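Local coordinates for protein YrdA (Escherichia coli, PDB 3TIO) that binds zinc as a trimeric homologue of the gamma-class carbonic anhydrases and may act as one of them, at residues Tyr167-Trp170 with Lys171-Leu175. The protein carries 1 engineered substitution. Numbering follows the deposited sequence.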
loop_
_atom_site.group_PDB
_atom_site.type_symbol
_atom_site.label_atom_id
_atom_site.label_comp_id
_atom_site.label_asym_id
_atom_site.label_seq_id
_atom_site.Cartn_x
_atom_site.Cartn_y
_atom_site.Cartn_z
ATOM N N TYR A 167 6.901 -4.066 20.568
ATOM C CA TYR A 167 5.573 -3.889 20.010
ATOM C C TYR A 167 4.466 -4.445 20.899
ATOM O O TYR A 167 3.310 -4.036 20.790
ATOM C CB TYR A 167 5.490 -4.474 18.597
ATOM C CG TYR A 167 5.480 -3.386 17.543
ATOM C CD1 TYR A 167 6.628 -3.073 16.813
ATOM C CD2 TYR A 167 4.331 -2.635 17.312
ATOM C CE1 TYR A 167 6.626 -2.029 15.876
ATOM C CE2 TYR A 167 4.320 -1.593 16.381
ATOM C CZ TYR A 167 5.468 -1.298 15.671
ATOM O OH TYR A 167 5.445 -0.263 14.756
ATOM N N VAL A 168 4.807 -5.382 21.781
ATOM C CA VAL A 168 3.806 -5.906 22.701
ATOM C C VAL A 168 3.560 -4.789 23.711
ATOM O O VAL A 168 2.423 -4.520 24.094
ATOM C CB VAL A 168 4.304 -7.166 23.440
ATOM C CG1 VAL A 168 3.399 -7.466 24.636
ATOM C CG2 VAL A 168 4.306 -8.349 22.489
ATOM N N LYS A 169 4.642 -4.136 24.122
ATOM C CA LYS A 169 4.551 -3.031 25.069
ATOM C C LYS A 169 3.743 -1.885 24.466
ATOM O O LYS A 169 2.863 -1.326 25.117
ATOM C CB LYS A 169 5.944 -2.524 25.431
ATOM C CG LYS A 169 5.928 -1.325 26.365
ATOM C CD LYS A 169 7.326 -0.790 26.610
ATOM C CE LYS A 169 7.295 0.337 27.623
ATOM N NZ LYS A 169 6.715 -0.130 28.912
ATOM N N TRP A 170 4.048 -1.532 23.219
ATOM C CA TRP A 170 3.335 -0.448 22.555
ATOM C C TRP A 170 1.860 -0.798 22.382
ATOM O O TRP A 170 0.986 0.060 22.518
ATOM C CB TRP A 170 3.994 -0.124 21.207
ATOM C CG TRP A 170 5.359 0.495 21.364
ATOM C CD1 TRP A 170 5.766 1.338 22.362
ATOM C CD2 TRP A 170 6.484 0.348 20.485
ATOM N NE1 TRP A 170 7.068 1.723 22.160
ATOM C CE2 TRP A 170 7.535 1.130 21.016
ATOM C CE3 TRP A 170 6.705 -0.369 19.300
ATOM C CZ2 TRP A 170 8.790 1.217 20.402
ATOM C CZ3 TRP A 170 7.956 -0.282 18.690
ATOM C CH2 TRP A 170 8.981 0.506 19.244
ATOM N N LYS A 171 1.590 -2.066 22.092
ATOM C CA LYS A 171 0.225 -2.560 21.942
ATOM C C LYS A 171 -0.560 -2.303 23.231
ATOM O O LYS A 171 -1.681 -1.789 23.207
ATOM C CB LYS A 171 0.246 -4.069 21.663
ATOM C CG LYS A 171 -1.049 -4.798 22.020
ATOM C CD LYS A 171 -0.876 -6.309 21.960
ATOM C CE LYS A 171 0.005 -6.831 23.092
ATOM N NZ LYS A 171 -0.716 -6.943 24.394
ATOM N N ASP A 172 0.040 -2.674 24.357
ATOM C CA ASP A 172 -0.606 -2.503 25.652
ATOM C C ASP A 172 -0.861 -1.048 26.019
ATOM O O ASP A 172 -1.855 -0.741 26.676
ATOM C CB ASP A 172 0.215 -3.178 26.752
ATOM C CG ASP A 172 0.183 -4.690 26.653
ATOM O OD1 ASP A 172 -0.901 -5.236 26.367
ATOM O OD2 ASP A 172 1.233 -5.331 26.870
ATOM N N GLU A 173 0.027 -0.154 25.602
ATOM C CA GLU A 173 -0.154 1.260 25.904
ATOM C C GLU A 173 -1.440 1.757 25.255
ATOM O O GLU A 173 -2.189 2.527 25.852
ATOM C CB GLU A 173 1.042 2.074 25.405
ATOM C CG GLU A 173 2.358 1.674 26.049
ATOM C CD GLU A 173 3.495 2.611 25.694
ATOM O OE1 GLU A 173 3.765 2.797 24.488
ATOM O OE2 GLU A 173 4.124 3.158 26.625
ATOM N N TYR A 174 -1.697 1.304 24.031
ATOM C CA TYR A 174 -2.904 1.698 23.315
ATOM C C TYR A 174 -4.135 1.033 23.915
ATOM O O TYR A 174 -5.215 1.620 23.935
ATOM C CB TYR A 174 -2.779 1.335 21.834
ATOM C CG TYR A 174 -2.007 2.355 21.030
ATOM C CD1 TYR A 174 -2.618 3.531 20.597
ATOM C CD2 TYR A 174 -0.660 2.166 20.736
ATOM C CE1 TYR A 174 -1.906 4.493 19.887
ATOM C CE2 TYR A 174 0.064 3.124 20.030
ATOM C CZ TYR A 174 -0.566 4.284 19.610
ATOM O OH TYR A 174 0.147 5.234 18.912
ATOM N N LEU A 175 -3.970 -0.192 24.404
ATOM C CA LEU A 175 -5.078 -0.922 25.008
ATOM C C LEU A 175 -5.502 -0.308 26.337
ATOM O O LEU A 175 -6.691 -0.226 26.641
ATOM C CB LEU A 175 -4.692 -2.387 25.231
ATOM C CG LEU A 175 -4.586 -3.284 23.998
ATOM C CD1 LEU A 175 -4.102 -4.665 24.413
ATOM C CD2 LEU A 175 -5.941 -3.377 23.318
#
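The last turns of the C-terminal helix 154-176, which packs alongside the left-handed beta-helix of this gamma-class carbonic anhydrase homologue, are joined here by i to i+4 backbone bonds from K171 N to Y167 O (2.9 Å), D172 N to V168 O and E173 N to K169 O. V168 and K171 lie side by side; chi1 of 165° sets V168 CG1 anti to the backbone N, which lays it 3.8 Å from K171 CE. The lysine chain bends at its last two torsions and brings NZ back to D172 OD1 (2.6 Å) in a salt bridge, the nitrogen standing above the carboxylate plane. NZ also forms a salt bridge with D35 and a hydrogen bond to the carbonyl of R17, tying the helix to the coils of its own beta-helix. Were K171 an alanine, D172 and D35 would probably lose their shared positive partner, the R17 carbonyl its donor, and the flank of V168 its cover. On the side of the helix turned to a second subunit, E173 OE1 comes to the edge of the W170 indole, in its plane and 3.3 Å from CD1, the carboxylate turned 35° from the ring; this oxygen is hydrogen-bonded to Y7 of the second subunit, and OE2 forms a salt bridge with R8 there. W170 CE3 stands 3.5 Å above the centre of the Y167 ring, whose hydroxyl is hydrogen-bonded to R45 of the second subunit; the Y167 side chain lies about 4 Å from a bound zinc ion. One turn on, the Y174 ring sets its CD2 edge 3.2 Å from W170 O, while its OH is hydrogen-bonded to D47 of that neighbouring subunit.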